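Local coordinates for protein HpcE (Thermus thermophilus, PDB 1WZO) that probably isomerises 2-hydroxyhepta-2,4-diene-1,7-dioate, a step of homoprotocatechuate breakdown, as a four-chain member of the fumarylacetoacetate hydrolase family, at residues Val35-Leu47 with Asp149-Glu161. Sequence-based numbering, arbitrary orientation.
Sequences VTWLLPFTPGKIL and DTFLPLGPFLVVE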
loop_
_atom_site.group_PDB
_atom_site.type_symbol
_atom_site.label_atom_id
_atom_site.label_comp_id
_atom_site.label_asym_id
_atom_site.label_seq_id
_atom_site.Cartn_x
_atom_site.Cartn_y
_atom_site.Cartn_z
ATOM N N VAL B 35 -4.796 -25.741 -0.427
ATOM C CA VAL B 35 -4.373 -24.347 -0.462
ATOM C C VAL B 35 -3.618 -23.912 0.789
ATOM O O VAL B 35 -3.576 -24.623 1.789
ATOM C CB VAL B 35 -5.591 -23.408 -0.640
ATOM C CG1 VAL B 35 -6.390 -23.819 -1.868
ATOM C CG2 VAL B 35 -6.470 -23.451 0.596
ATOM N N THR B 36 -3.016 -22.732 0.718
ATOM C CA THR B 36 -2.296 -22.188 1.860
ATOM C C THR B 36 -3.114 -21.017 2.385
ATOM O O THR B 36 -3.322 -20.036 1.676
ATOM C CB THR B 36 -0.900 -21.694 1.459
ATOM O OG1 THR B 36 -0.145 -22.792 0.935
ATOM C CG2 THR B 36 -0.175 -21.117 2.666
ATOM N N TRP B 37 -3.594 -21.132 3.618
ATOM C CA TRP B 37 -4.391 -20.069 4.219
ATOM C C TRP B 37 -3.558 -18.822 4.456
ATOM O O TRP B 37 -2.370 -18.905 4.774
ATOM C CB TRP B 37 -4.977 -20.510 5.563
ATOM C CG TRP B 37 -6.007 -21.585 5.471
ATOM C CD1 TRP B 37 -5.793 -22.939 5.445
ATOM C CD2 TRP B 37 -7.426 -21.402 5.408
ATOM N NE1 TRP B 37 -6.994 -23.605 5.376
ATOM C CE2 TRP B 37 -8.013 -22.688 5.351
ATOM C CE3 TRP B 37 -8.261 -20.276 5.399
ATOM C CZ2 TRP B 37 -9.398 -22.878 5.283
ATOM C CZ3 TRP B 37 -9.641 -20.467 5.332
ATOM C CH2 TRP B 37 -10.193 -21.760 5.275
ATOM N N LEU B 38 -4.192 -17.668 4.293
ATOM C CA LEU B 38 -3.541 -16.385 4.515
ATOM C C LEU B 38 -4.443 -15.625 5.477
ATOM O O LEU B 38 -5.476 -16.144 5.906
ATOM C CB LEU B 38 -3.431 -15.605 3.202
ATOM C CG LEU B 38 -2.682 -16.262 2.039
ATOM C CD1 LEU B 38 -2.805 -15.389 0.800
ATOM C CD2 LEU B 38 -1.217 -16.456 2.407
ATOM N N LEU B 39 -4.052 -14.404 5.828
ATOM C CA LEU B 39 -4.882 -13.583 6.695
ATOM C C LEU B 39 -6.119 -13.244 5.854
ATOM O O LEU B 39 -6.011 -13.017 4.648
ATOM C CB LEU B 39 -4.139 -12.300 7.085
ATOM C CG LEU B 39 -2.874 -12.474 7.927
ATOM C CD1 LEU B 39 -2.142 -11.132 8.043
ATOM C CD2 LEU B 39 -3.248 -13.001 9.306
ATOM N N PRO B 40 -7.308 -13.222 6.473
ATOM C CA PRO B 40 -8.536 -12.908 5.732
ATOM C C PRO B 40 -8.582 -11.500 5.143
ATOM O O PRO B 40 -9.413 -11.207 4.289
ATOM C CB PRO B 40 -9.640 -13.160 6.764
ATOM C CG PRO B 40 -8.952 -12.933 8.075
ATOM C CD PRO B 40 -7.619 -13.605 7.861
ATOM N N PHE B 41 -7.685 -10.635 5.599
ATOM C CA PHE B 41 -7.607 -9.264 5.108
ATOM C C PHE B 41 -6.290 -8.694 5.615
ATOM O O PHE B 41 -5.587 -9.346 6.390
ATOM C CB PHE B 41 -8.801 -8.437 5.626
ATOM C CG PHE B 41 -8.830 -8.275 7.125
ATOM C CD1 PHE B 41 -8.215 -7.183 7.733
ATOM C CD2 PHE B 41 -9.432 -9.237 7.931
ATOM C CE1 PHE B 41 -8.197 -7.055 9.128
ATOM C CE2 PHE B 41 -9.417 -9.118 9.326
ATOM C CZ PHE B 41 -8.798 -8.025 9.922
ATOM N N THR B 42 -5.932 -7.500 5.163
ATOM C CA THR B 42 -4.692 -6.884 5.613
ATOM C C THR B 42 -5.028 -5.861 6.692
ATOM O O THR B 42 -5.574 -4.794 6.407
ATOM C CB THR B 42 -3.952 -6.197 4.446
ATOM O OG1 THR B 42 -3.645 -7.176 3.450
ATOM C CG2 THR B 42 -2.648 -5.567 4.930
ATOM N N PRO B 43 -4.717 -6.184 7.954
ATOM C CA PRO B 43 -5.001 -5.279 9.070
ATOM C C PRO B 43 -4.224 -3.970 9.023
ATOM O O PRO B 43 -3.096 -3.917 8.523
ATOM C CB PRO B 43 -4.616 -6.104 10.300
ATOM C CG PRO B 43 -4.730 -7.521 9.842
ATOM C CD PRO B 43 -4.177 -7.464 8.445
ATOM N N GLY B 44 -4.854 -2.913 9.526
ATOM C CA GLY B 44 -4.201 -1.628 9.623
ATOM C C GLY B 44 -3.582 -1.736 11.008
ATOM O O GLY B 44 -2.860 -2.698 11.274
ATOM N N LYS B 45 -3.876 -0.798 11.900
ATOM C CA LYS B 45 -3.333 -0.867 13.247
ATOM C C LYS B 45 -4.204 -1.756 14.124
ATOM O O LYS B 45 -5.424 -1.828 13.947
ATOM C CB LYS B 45 -3.207 0.530 13.863
ATOM C CG LYS B 45 -4.454 1.396 13.777
ATOM C CD LYS B 45 -4.197 2.756 14.443
ATOM C CE LYS B 45 -5.394 3.708 14.302
ATOM N NZ LYS B 45 -5.673 4.059 12.877
ATOM N N ILE B 46 -3.556 -2.417 15.078
ATOM C CA ILE B 46 -4.210 -3.343 15.986
ATOM C C ILE B 46 -4.028 -2.933 17.438
ATOM O O ILE B 46 -2.894 -2.800 17.912
ATOM C CB ILE B 46 -3.609 -4.758 15.822
ATOM C CG1 ILE B 46 -3.631 -5.168 14.344
ATOM C CG2 ILE B 46 -4.383 -5.764 16.681
ATOM C CD1 ILE B 46 -2.725 -6.364 14.023
ATOM N N LEU B 47 -5.140 -2.742 18.144
ATOM C CA LEU B 47 -5.099 -2.394 19.560
ATOM C C LEU B 47 -5.796 -3.475 20.365
ATOM O O LEU B 47 -6.809 -4.020 19.932
ATOM C CB LEU B 47 -5.810 -1.069 19.837
ATOM C CG LEU B 47 -5.207 0.213 19.265
ATOM C CD1 LEU B 47 -5.685 0.396 17.835
ATOM C CD2 LEU B 47 -5.639 1.408 20.111
ATOM N N ASP B 149 7.301 -11.613 16.771
ATOM C CA ASP B 149 6.894 -12.184 15.488
ATOM C C ASP B 149 6.078 -13.469 15.732
ATOM O O ASP B 149 6.439 -14.300 16.572
ATOM C CB ASP B 149 8.116 -12.525 14.629
ATOM C CG ASP B 149 8.831 -11.287 14.080
ATOM O OD1 ASP B 149 8.311 -10.158 14.215
ATOM O OD2 ASP B 149 9.923 -11.460 13.495
ATOM N N THR B 150 4.981 -13.599 14.992
ATOM C CA THR B 150 4.051 -14.735 15.046
ATOM C C THR B 150 3.157 -14.806 16.277
ATOM O O THR B 150 2.411 -15.775 16.430
ATOM C CB THR B 150 4.751 -16.127 14.933
ATOM O OG1 THR B 150 5.365 -16.474 16.183
ATOM C CG2 THR B 150 5.781 -16.132 13.811
ATOM N N PHE B 151 3.204 -13.796 17.141
ATOM C CA PHE B 151 2.376 -13.836 18.339
ATOM C C PHE B 151 0.929 -13.379 18.179
ATOM O O PHE B 151 0.246 -13.123 19.172
ATOM C CB PHE B 151 3.039 -13.072 19.494
ATOM C CG PHE B 151 3.859 -13.951 20.408
ATOM C CD1 PHE B 151 3.969 -13.657 21.764
ATOM C CD2 PHE B 151 4.493 -15.092 19.914
ATOM C CE1 PHE B 151 4.696 -14.492 22.627
ATOM C CE2 PHE B 151 5.224 -15.932 20.762
ATOM C CZ PHE B 151 5.323 -15.632 22.121
ATOM N N LEU B 152 0.457 -13.273 16.940
ATOM C CA LEU B 152 -0.937 -12.902 16.731
ATOM C C LEU B 152 -1.637 -13.675 15.622
ATOM O O LEU B 152 -1.914 -13.139 14.546
ATOM C CB LEU B 152 -1.109 -11.392 16.488
ATOM C CG LEU B 152 -2.584 -10.952 16.410
ATOM C CD1 LEU B 152 -3.331 -11.440 17.657
ATOM C CD2 LEU B 152 -2.688 -9.417 16.298
ATOM N N PRO B 153 -1.883 -14.973 15.848
ATOM C CA PRO B 153 -2.583 -15.726 14.805
ATOM C C PRO B 153 -3.912 -14.984 14.628
ATOM O O PRO B 153 -4.462 -14.468 15.600
ATOM C CB PRO B 153 -2.762 -17.099 15.446
ATOM C CG PRO B 153 -1.468 -17.253 16.223
ATOM C CD PRO B 153 -1.278 -15.875 16.846
ATOM N N LEU B 154 -4.416 -14.902 13.405
ATOM C CA LEU B 154 -5.663 -14.182 13.174
ATOM C C LEU B 154 -6.440 -14.804 12.026
ATOM O O LEU B 154 -5.902 -15.000 10.936
ATOM C CB LEU B 154 -5.378 -12.706 12.859
ATOM C CG LEU B 154 -6.579 -11.758 12.764
ATOM C CD1 LEU B 154 -7.075 -11.445 14.162
ATOM C CD2 LEU B 154 -6.188 -10.461 12.058
ATOM N N GLY B 155 -7.710 -15.112 12.279
ATOM C CA GLY B 155 -8.543 -15.700 11.245
ATOM C C GLY B 155 -9.365 -16.863 11.773
ATOM O O GLY B 155 -9.676 -16.915 12.963
ATOM N N PRO B 156 -9.713 -17.829 10.909
ATOM C CA PRO B 156 -9.345 -17.824 9.490
ATOM C C PRO B 156 -10.247 -16.971 8.604
ATOM O O PRO B 156 -9.932 -16.734 7.438
ATOM C CB PRO B 156 -9.402 -19.308 9.117
ATOM C CG PRO B 156 -10.493 -19.833 10.004
ATOM C CD PRO B 156 -10.191 -19.163 11.325
ATOM N N PHE B 157 -11.353 -16.487 9.159
ATOM C CA PHE B 157 -12.294 -15.709 8.361
ATOM C C PHE B 157 -12.608 -14.301 8.836
ATOM O O PHE B 157 -12.426 -13.957 10.003
ATOM C CB PHE B 157 -13.641 -16.438 8.267
ATOM C CG PHE B 157 -13.529 -17.902 7.971
ATOM C CD1 PHE B 157 -13.827 -18.842 8.950
ATOM C CD2 PHE B 157 -13.136 -18.341 6.715
ATOM C CE1 PHE B 157 -13.739 -20.205 8.681
ATOM C CE2 PHE B 157 -13.043 -19.701 6.438
ATOM C CZ PHE B 157 -13.346 -20.633 7.423
ATOM N N LEU B 158 -13.087 -13.498 7.895
ATOM C CA LEU B 158 -13.556 -12.154 8.182
ATOM C C LEU B 158 -15.056 -12.393 8.044
ATOM O O LEU B 158 -15.597 -12.391 6.934
ATOM C CB LEU B 158 -13.088 -11.149 7.130
ATOM C CG LEU B 158 -13.774 -9.780 7.237
ATOM C CD1 LEU B 158 -13.667 -9.246 8.657
ATOM C CD2 LEU B 158 -13.136 -8.806 6.241
ATOM N N VAL B 159 -15.708 -12.645 9.174
ATOM C CA VAL B 159 -17.136 -12.926 9.199
ATOM C C VAL B 159 -17.970 -11.650 9.193
ATOM O O VAL B 159 -18.000 -10.902 10.174
ATOM C CB VAL B 159 -17.489 -13.775 10.432
ATOM C CG1 VAL B 159 -18.950 -14.223 10.367
ATOM C CG2 VAL B 159 -16.555 -14.977 10.500
ATOM N N VAL B 160 -18.652 -11.421 8.074
ATOM C CA VAL B 160 -19.483 -10.241 7.899
ATOM C C VAL B 160 -20.974 -10.567 7.792
ATOM O O VAL B 160 -21.367 -11.575 7.197
ATOM C CB VAL B 160 -19.060 -9.465 6.636
ATOM C CG1 VAL B 160 -17.599 -9.042 6.751
ATOM C CG2 VAL B 160 -19.244 -10.336 5.403
ATOM N N GLU B 161 -21.797 -9.707 8.385
ATOM C CA GLU B 161 -23.248 -9.860 8.346
ATOM C C GLU B 161 -23.757 -11.170 8.934
ATOM O O GLU B 161 -24.759 -11.702 8.463
ATOM C CB GLU B 161 -23.744 -9.752 6.901
ATOM C CG GLU B 161 -23.142 -8.610 6.102
ATOM C CD GLU B 161 -23.627 -8.593 4.661
ATOM O OE1 GLU B 161 -23.542 -9.646 3.984
ATOM O OE2 GLU B 161 -24.090 -7.526 4.203
HETATM O O HOH W 1 -5.889 -16.716 8.899
HETATM O O HOH W 2 -8.280 -16.207 5.120
#
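L152 and I46 meet tip to tip, CD2 of the leucine 3.8 Å from CD1 of the isoleucine, where 149-161 begins to run alongside the loop between strands 36-37 and 46-50. Two residues on, CG of L154 stands anti to the backbone N (chi1 -172°), bringing CD2 within 4.0 Å of P43 CG and close to F41 CZ; the L39 side chain crosses that of L154 at about a right angle, its CD2 nearest L154 O. At G155 a side chain would crowd P40 CD. The cis peptide then carries the chain round a corner at P156, whose CB lies 4.0 Å from W37 CZ3, oblique to the indole. F157 brings CE2 to 3.7 Å from W37 CZ3, near the indole plane, the rings inclined at 75°, while P156 CG sits over one face of the phenyl, offset toward its rim. With an alanine at W37 the phenyl, losing its contact at CE2, would probably be freer to shift. L158 sets CB 4.0 Å from P40 CB and CD2 against F41. No direct hydrogen bond joins the segments; one water donates to L38 O and, at 2.7 Å, to L154 O, and another, 2.9 Å from both L38 O and P156 O, may bridge them, though it has other acceptors in reach. Apolar packing therefore holds this buried seam between the 38-45 loop and strand 152-159, with water, not direct backbone pairing, between the facing carbonyls.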